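Dicer Related Helicase (Caenorhabditis elegans, PDB 6M6S) probably couples ATP hydrolysis to RNA binding as a RIG-I-like helicase, its C-terminal domain, the part described here, binding 5'-triphosphorylated double-stranded RNA. Local coordinates at residues S40-L45 with L133-D138; P63-K68 with K146-L151; L95-E100 with Q116-I121. All coordinates share one frame; numbering follows the deposited sequence.

Contact 1 of 3, residues S40-L45 with L133-D138; sequences SVWRFL and LNALSD
W42 meets L136 and A135 where the short 3-10 segment 41-43 faces the loop between helix 126-132 and helix 140-167. Between W42 and L136 the CA atoms come within 7.6 Å, the shortest CA-CA distance between the two segments. The indole carries most of the contact. L136 lays its branched end over one face of it: CD2 of L136 stands above the five-membered ring, 3.5 Å from its centroid and 18° off the normal, which makes a CH-pi contact, and the same CD2 lies 3.4 Å from CG of W42. The second methyl, CD1 of L136, reaches on toward the six-membered ring, 3.9 Å from CE2 of W42. The two side chains cross at about a right angle. With CG of W42 anti to its own carbonyl carbon (chi1 -69°), the ring is carried out from the 3-10 turn toward the loop.

A135 works differently, approaching the rim of the indole near its plane, with CB 4.0 Å from CD1 of W42. Its position next to L136 in the type I turn N134-S137 lets the loop meet both a face and an edge of one ring. Replacing W42 with an alanine would probably leave L136 without the aromatic surface under its methyls and open a gap beside A135. W42 also packs on P88 and A79, and L136 on L149 of helix 140-167. The contact is therefore apolar, resting on dispersion and the CH-pi approach of a leucine methyl to the indole face, with no polar or charged pair between the segments.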
# COMPACT_ATOMS: atom_id res chain seq x y z
N SER B 40 16.27 -20.90 -3.87
CA SER B 40 17.04 -20.03 -4.79
C SER B 40 17.06 -18.58 -4.41
O SER B 40 17.84 -17.83 -4.99
CB SER B 40 16.44 -20.10 -6.22
OG SER B 40 16.53 -21.43 -6.66
N VAL B 41 16.17 -18.16 -3.51
CA VAL B 41 15.98 -16.74 -3.26
C VAL B 41 17.26 -16.11 -2.71
O VAL B 41 17.51 -14.92 -2.91
CB VAL B 41 14.79 -16.49 -2.32
CG1 VAL B 41 15.15 -16.83 -0.92
CG2 VAL B 41 14.36 -15.01 -2.42
N TRP B 42 18.12 -16.93 -2.06
CA TRP B 42 19.24 -16.31 -1.39
C TRP B 42 20.24 -15.69 -2.41
O TRP B 42 21.00 -14.75 -2.04
CB TRP B 42 19.98 -17.35 -0.53
CG TRP B 42 19.21 -17.86 0.70
CD1 TRP B 42 18.73 -19.12 0.90
CD2 TRP B 42 18.93 -17.13 1.90
NE1 TRP B 42 18.17 -19.24 2.14
CE2 TRP B 42 18.29 -18.04 2.79
CE3 TRP B 42 19.18 -15.80 2.32
CZ2 TRP B 42 17.86 -17.67 4.05
CZ3 TRP B 42 18.77 -15.41 3.58
CH2 TRP B 42 18.15 -16.38 4.45
N ARG B 43 20.25 -16.16 -3.67
CA ARG B 43 21.11 -15.60 -4.71
C ARG B 43 20.83 -14.12 -4.92
O ARG B 43 21.73 -13.35 -5.33
CB ARG B 43 20.86 -16.33 -6.04
CG ARG B 43 20.99 -17.86 -5.91
CD ARG B 43 20.11 -18.54 -6.94
NE ARG B 43 20.45 -18.13 -8.30
CZ ARG B 43 19.61 -18.22 -9.33
NH1 ARG B 43 18.38 -18.70 -9.15
NH2 ARG B 43 20.00 -17.83 -10.54
N PHE B 44 19.61 -13.73 -4.59
CA PHE B 44 19.11 -12.36 -4.88
C PHE B 44 19.09 -11.45 -3.66
O PHE B 44 18.53 -10.33 -3.68
CB PHE B 44 17.73 -12.45 -5.54
CG PHE B 44 17.73 -13.35 -6.72
CD1 PHE B 44 18.64 -13.15 -7.74
CD2 PHE B 44 16.91 -14.48 -6.75
CE1 PHE B 44 18.69 -14.01 -8.83
CE2 PHE B 44 16.95 -15.36 -7.83
CZ PHE B 44 17.86 -15.12 -8.87
N LEU B 45 19.71 -11.91 -2.58
CA LEU B 45 19.73 -11.14 -1.34
C LEU B 45 21.14 -11.01 -0.78
O LEU B 45 21.90 -12.00 -0.72
CB LEU B 45 18.88 -11.80 -0.26
CG LEU B 45 17.41 -12.03 -0.65
CD1 LEU B 45 16.76 -12.86 0.38
CD2 LEU B 45 16.69 -10.63 -0.74
N LEU B 133 16.49 -26.38 4.17
CA LEU B 133 17.42 -26.83 5.20
C LEU B 133 18.88 -26.48 4.90
O LEU B 133 19.55 -25.76 5.64
CB LEU B 133 17.32 -28.33 5.30
CG LEU B 133 16.75 -28.96 6.56
CD1 LEU B 133 15.86 -28.00 7.32
CD2 LEU B 133 16.03 -30.29 6.17
N ASN B 134 19.34 -26.91 3.75
CA ASN B 134 20.73 -26.68 3.45
C ASN B 134 20.93 -25.74 2.27
O ASN B 134 21.93 -25.85 1.55
CB ASN B 134 21.42 -28.01 3.18
CG ASN B 134 21.29 -28.98 4.34
OD1 ASN B 134 20.82 -30.10 4.18
ND2 ASN B 134 21.69 -28.54 5.53
N ALA B 135 19.99 -24.80 2.13
CA ALA B 135 19.96 -23.89 1.02
C ALA B 135 21.16 -22.96 1.01
O ALA B 135 21.44 -22.36 -0.05
CB ALA B 135 18.66 -23.07 1.05
N LEU B 136 21.83 -22.79 2.15
CA LEU B 136 22.98 -21.87 2.23
C LEU B 136 24.31 -22.62 2.31
O LEU B 136 25.36 -22.01 2.54
CB LEU B 136 22.87 -20.88 3.41
CG LEU B 136 21.79 -19.81 3.15
CD1 LEU B 136 21.74 -18.92 4.36
CD2 LEU B 136 22.12 -18.93 1.97
N SER B 137 24.30 -23.93 2.14
CA SER B 137 25.50 -24.72 2.44
C SER B 137 26.31 -25.17 1.22
O SER B 137 27.22 -26.00 1.39
CB SER B 137 25.11 -25.93 3.29
OG SER B 137 24.51 -25.49 4.51
N ASP B 138 25.98 -24.66 0.04
CA ASP B 138 26.49 -25.32 -1.17
C ASP B 138 27.53 -24.55 -2.00
O ASP B 138 28.18 -25.16 -2.84
CB ASP B 138 25.27 -25.59 -2.08
CG ASP B 138 24.39 -24.31 -2.35
OD1 ASP B 138 24.36 -23.29 -1.56
OD2 ASP B 138 23.65 -24.33 -3.37

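Contact 2 of 3, residues P63-K68 with K146-L151; sequences PLSDIK and KIVLDL
S65 and L149 lie at the centre of this contact, where the CA atoms of strand 63-68 and helix 146-151 come closest, at 6.1 Å. The short axes pass 7.7 Å apart and run at 143° between their N-to-C directions, so the helix lies obliquely antiparallel to the strand.

The apolar contacts are made chiefly by L149. Its CB leaves the helix flank, but the branch turns inward, bringing CD2 of L149 to 3.8 Å from CB of S65. CD2 of L149 also lies 4.3 Å from CB of L64, and thus spans two successive strand residues. Packing from V148 is lighter and comes from a single methyl: CG1, placed anti to the backbone N (chi1 171°), is the methyl of V148 that faces S65. Beyond the strand, L149 reaches V47, A79 and Y86.

Where polar and apolar groups meet, the hydroxyl of S65 is the atom concerned. OG of S65 is 3.3 Å from CD2 of L149 and 3.7 Å from CG1 of V148, so methyls of consecutive helix residues border it. Its polar partner is D152, one step past the helical segment, whose OD2 is hydrogen-bonded to this OG.

The charged interaction stays within the helix: NZ of K146 forms a salt bridge 2.9 Å long with OD2 of D150, one turn on, using the syn lone pair of that oxygen. The other carboxylate oxygen of D150 is hydrogen-bonded to Y86 of strand 85-90, which ties this pair to the sheet.

Helix 140-167 thus packs on the antiparallel sheet containing strand 61-69 largely through aliphatic groups, while the buried serine hydroxyl among them is satisfied by a helix carboxylate.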
# COMPACT_ATOMS: atom_id res chain seq x y z
N PRO B 63 14.32 -13.18 14.98
CA PRO B 63 14.63 -12.20 13.94
C PRO B 63 16.14 -11.95 13.92
O PRO B 63 16.69 -11.63 14.97
CB PRO B 63 13.91 -10.93 14.43
CG PRO B 63 12.88 -11.47 15.52
CD PRO B 63 13.71 -12.55 16.16
N LEU B 64 16.81 -12.12 12.77
CA LEU B 64 18.28 -12.00 12.76
C LEU B 64 18.78 -10.91 11.76
O LEU B 64 18.33 -9.75 11.84
CB LEU B 64 18.92 -13.35 12.50
CG LEU B 64 18.62 -14.48 13.50
CD1 LEU B 64 19.18 -15.83 12.97
CD2 LEU B 64 19.26 -14.15 14.88
N SER B 65 19.63 -11.28 10.80
CA SER B 65 20.32 -10.29 9.94
C SER B 65 19.39 -9.53 9.01
O SER B 65 18.35 -10.06 8.60
CB SER B 65 21.36 -11.02 9.09
OG SER B 65 22.05 -11.97 9.90
N ASP B 66 19.74 -8.31 8.64
CA ASP B 66 18.95 -7.61 7.62
C ASP B 66 19.19 -8.28 6.28
O ASP B 66 20.26 -8.88 6.06
CB ASP B 66 19.39 -6.14 7.54
CG ASP B 66 18.72 -5.29 8.59
OD1 ASP B 66 17.50 -5.50 8.81
OD2 ASP B 66 19.40 -4.45 9.20
N ILE B 67 18.22 -8.22 5.36
CA ILE B 67 18.41 -8.66 3.96
C ILE B 67 18.25 -7.48 3.01
O ILE B 67 17.36 -6.59 3.23
CB ILE B 67 17.47 -9.78 3.54
CG1 ILE B 67 16.00 -9.47 3.91
CG2 ILE B 67 18.00 -11.13 4.16
CD1 ILE B 67 15.02 -10.53 3.30
N LYS B 68 19.14 -7.39 2.01
CA LYS B 68 19.10 -6.25 1.06
C LYS B 68 18.98 -6.79 -0.33
O LYS B 68 19.46 -7.87 -0.62
CB LYS B 68 20.45 -5.46 1.10
CG LYS B 68 21.03 -5.22 2.48
CD LYS B 68 20.16 -4.29 3.28
CE LYS B 68 20.79 -4.00 4.67
NZ LYS B 68 20.04 -2.95 5.53
N LYS B 146 25.58 -17.65 5.35
CA LYS B 146 25.28 -18.52 6.50
C LYS B 146 26.11 -18.11 7.71
O LYS B 146 25.63 -18.20 8.84
CB LYS B 146 25.55 -19.99 6.16
CG LYS B 146 24.91 -21.01 7.15
CD LYS B 146 25.40 -22.45 6.85
CE LYS B 146 25.49 -23.33 8.09
NZ LYS B 146 26.76 -23.15 8.94
N ILE B 147 27.38 -17.72 7.49
CA ILE B 147 28.26 -17.32 8.57
C ILE B 147 27.74 -16.08 9.30
O ILE B 147 27.79 -16.07 10.53
CB ILE B 147 29.67 -17.12 8.07
CG1 ILE B 147 30.24 -18.51 7.79
CG2 ILE B 147 30.57 -16.43 9.13
CD1 ILE B 147 31.54 -18.49 6.97
N VAL B 148 27.20 -15.11 8.54
CA VAL B 148 26.62 -13.90 9.08
C VAL B 148 25.42 -14.29 9.92
O VAL B 148 25.29 -13.81 11.06
CB VAL B 148 26.26 -12.86 7.99
CG1 VAL B 148 25.44 -11.69 8.56
CG2 VAL B 148 27.49 -12.27 7.34
N LEU B 149 24.56 -15.14 9.37
CA LEU B 149 23.38 -15.60 10.13
C LEU B 149 23.75 -16.36 11.40
O LEU B 149 23.16 -16.14 12.47
CB LEU B 149 22.48 -16.46 9.25
CG LEU B 149 21.87 -15.56 8.20
CD1 LEU B 149 21.37 -16.37 7.00
CD2 LEU B 149 20.66 -14.79 8.83
N ASP B 150 24.74 -17.27 11.31
CA ASP B 150 25.09 -18.05 12.47
C ASP B 150 25.64 -17.15 13.59
O ASP B 150 25.37 -17.41 14.78
CB ASP B 150 26.21 -19.02 12.10
CG ASP B 150 25.73 -20.22 11.30
OD1 ASP B 150 24.54 -20.57 11.25
OD2 ASP B 150 26.61 -20.90 10.74
N LEU B 151 26.42 -16.13 13.24
CA LEU B 151 26.98 -15.23 14.24
C LEU B 151 25.86 -14.43 14.90
O LEU B 151 25.90 -14.20 16.13
CB LEU B 151 27.88 -14.20 13.60
CG LEU B 151 29.28 -14.67 13.34
CD1 LEU B 151 29.94 -13.75 12.35
CD2 LEU B 151 29.97 -14.58 14.70

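Contact 3 of 3, residues L95-E100 with Q116-I121; sequences LTFVQE and QDLFYI
Strand 95-99 and the chain leaving helix 111-117 come no closer than 8.6 Å between CA atoms, at F97 and L118, so side chains alone bridge the gap. F97 supplies the strand side and is met by two neighbours in sequence. CD1 of L118 lies 3.8 Å from CB of F97 and about as far from its CG, touching the root of the phenyl group from an oblique direction. F119 meets one flank of the ring: its CE2 is 3.8 Å from CD1 of F97, which lies at the edge of the F119 ring, in its plane. The two ring planes are inclined by 60°, with centroids 5.9 Å apart, an oblique aromatic pair. F119 carries its ring with CG between the backbone N and carbonyl carbon (chi1 55°), which turns it toward the strand.

V114 of helix 111-117 touches both aromatic rings, and L12 of strand 11-14 packs against F97. The result is a small hydrophobic core between an antiparallel sheet and the helix with its following loop, in the RIG-I-type C-terminal domain; the sheet concerned also contains strand 11-14, which bears the zinc ligand C14.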
# COMPACT_ATOMS: atom_id res chain seq x y z
N LEU B 95 8.16 -4.39 -1.72
CA LEU B 95 7.76 -5.26 -2.85
C LEU B 95 6.75 -4.63 -3.80
O LEU B 95 5.85 -3.87 -3.39
CB LEU B 95 7.13 -6.53 -2.33
CG LEU B 95 8.08 -7.44 -1.53
CD1 LEU B 95 7.29 -8.65 -1.10
CD2 LEU B 95 9.33 -7.84 -2.35
N THR B 96 6.92 -4.96 -5.08
CA THR B 96 5.87 -4.76 -6.07
C THR B 96 5.48 -6.16 -6.52
O THR B 96 6.35 -7.01 -6.83
CB THR B 96 6.37 -3.94 -7.23
OG1 THR B 96 6.64 -2.60 -6.76
CG2 THR B 96 5.27 -3.75 -8.29
N PHE B 97 4.18 -6.46 -6.56
CA PHE B 97 3.69 -7.74 -7.06
C PHE B 97 3.30 -7.59 -8.52
O PHE B 97 2.58 -6.65 -8.87
CB PHE B 97 2.50 -8.19 -6.24
CG PHE B 97 2.82 -8.38 -4.79
CD1 PHE B 97 3.28 -9.59 -4.32
CD2 PHE B 97 2.69 -7.33 -3.91
CE1 PHE B 97 3.59 -9.73 -2.98
CE2 PHE B 97 3.01 -7.46 -2.57
CZ PHE B 97 3.44 -8.71 -2.12
N VAL B 98 3.82 -8.49 -9.38
CA VAL B 98 3.51 -8.32 -10.81
C VAL B 98 2.81 -9.57 -11.32
O VAL B 98 3.34 -10.69 -11.11
CB VAL B 98 4.79 -8.09 -11.60
CG1 VAL B 98 4.50 -8.19 -13.12
CG2 VAL B 98 5.47 -6.77 -11.16
N GLN B 99 1.69 -9.41 -12.02
CA GLN B 99 1.06 -10.52 -12.73
C GLN B 99 1.46 -10.37 -14.19
O GLN B 99 0.93 -9.55 -14.91
CB GLN B 99 -0.46 -10.49 -12.60
CG GLN B 99 -1.06 -11.91 -12.52
CD GLN B 99 -0.72 -12.76 -13.76
OE1 GLN B 99 -0.95 -12.33 -14.89
NE2 GLN B 99 -0.16 -13.96 -13.55
N GLU B 100 2.41 -11.20 -14.64
CA GLU B 100 2.93 -11.11 -16.01
C GLU B 100 1.90 -11.21 -17.13
O GLU B 100 1.96 -10.48 -18.13
CB GLU B 100 4.01 -12.21 -16.22
CG GLU B 100 3.49 -13.64 -16.02
CD GLU B 100 3.71 -14.20 -14.60
OE1 GLU B 100 4.29 -15.31 -14.50
OE2 GLU B 100 3.28 -13.54 -13.60
N GLN B 116 -5.91 -11.21 0.67
CA GLN B 116 -7.24 -10.85 0.31
C GLN B 116 -7.42 -10.53 -1.17
O GLN B 116 -8.44 -10.85 -1.75
CB GLN B 116 -7.66 -9.64 1.13
CG GLN B 116 -9.14 -9.41 1.13
CD GLN B 116 -9.57 -8.31 2.11
OE1 GLN B 116 -8.86 -8.00 3.07
NE2 GLN B 116 -10.74 -7.72 1.86
N ASP B 117 -6.42 -9.88 -1.76
CA ASP B 117 -6.66 -9.26 -3.06
C ASP B 117 -5.95 -10.08 -4.15
O ASP B 117 -6.45 -10.17 -5.29
CB ASP B 117 -6.02 -7.88 -3.04
CG ASP B 117 -6.76 -6.88 -2.11
OD1 ASP B 117 -7.87 -7.20 -1.64
OD2 ASP B 117 -6.21 -5.78 -1.86
N LEU B 118 -4.82 -10.71 -3.83
CA LEU B 118 -3.95 -11.18 -4.92
C LEU B 118 -3.83 -12.69 -4.98
O LEU B 118 -4.10 -13.31 -6.02
CB LEU B 118 -2.53 -10.56 -4.83
CG LEU B 118 -2.45 -9.00 -4.81
CD1 LEU B 118 -1.01 -8.50 -4.79
CD2 LEU B 118 -3.19 -8.44 -6.07
N PHE B 119 -3.36 -13.31 -3.89
CA PHE B 119 -3.19 -14.76 -3.95
C PHE B 119 -3.28 -15.44 -2.57
O PHE B 119 -2.93 -14.83 -1.55
CB PHE B 119 -1.85 -15.12 -4.61
CG PHE B 119 -0.61 -14.48 -3.99
CD1 PHE B 119 0.09 -15.09 -2.94
CD2 PHE B 119 -0.10 -13.30 -4.51
CE1 PHE B 119 1.27 -14.50 -2.43
CE2 PHE B 119 1.05 -12.70 -3.99
CZ PHE B 119 1.74 -13.29 -2.93
N TYR B 120 -3.77 -16.68 -2.56
CA TYR B 120 -3.76 -17.49 -1.35
C TYR B 120 -2.34 -17.77 -0.84
O TYR B 120 -1.42 -18.07 -1.65
CB TYR B 120 -4.45 -18.80 -1.73
CG TYR B 120 -4.28 -19.93 -0.77
CD1 TYR B 120 -4.99 -19.98 0.41
CD2 TYR B 120 -3.42 -20.93 -1.06
CE1 TYR B 120 -4.84 -21.05 1.29
CE2 TYR B 120 -3.25 -22.00 -0.19
CZ TYR B 120 -3.96 -22.05 0.99
OH TYR B 120 -3.75 -23.16 1.83
N ILE B 121 -2.14 -17.69 0.48
CA ILE B 121 -0.85 -18.03 1.11
C ILE B 121 -1.15 -19.11 2.14
O ILE B 121 -1.96 -18.92 3.06
CB ILE B 121 -0.22 -16.76 1.79
CG1 ILE B 121 0.04 -15.73 0.70
CG2 ILE B 121 1.11 -17.14 2.50
CD1 ILE B 121 0.60 -14.41 1.20

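From the N terminus, residues 40-45 come first and open contact 1; strand residues 63-68 follow and open contact 2. Contact 3 is the local one: strand 95-99 turns back through strand 104-106 and helix 111-117 to meet residues 116-121, a loop lying wholly within the spans of the other two. Contact 1 then closes at residues 133-138 and contact 2 at 146-151, so these two cross along the chain. They also touch in space, through L136 and L149, joining the 3-10 turn, the sheet with strand 61-69 and helix 140-167. Contact 3, its centre about 27 Å from that of contact 2, joins the sheet of strands 11-14 and 95-99 to the end of helix 111-117 and the loop after it.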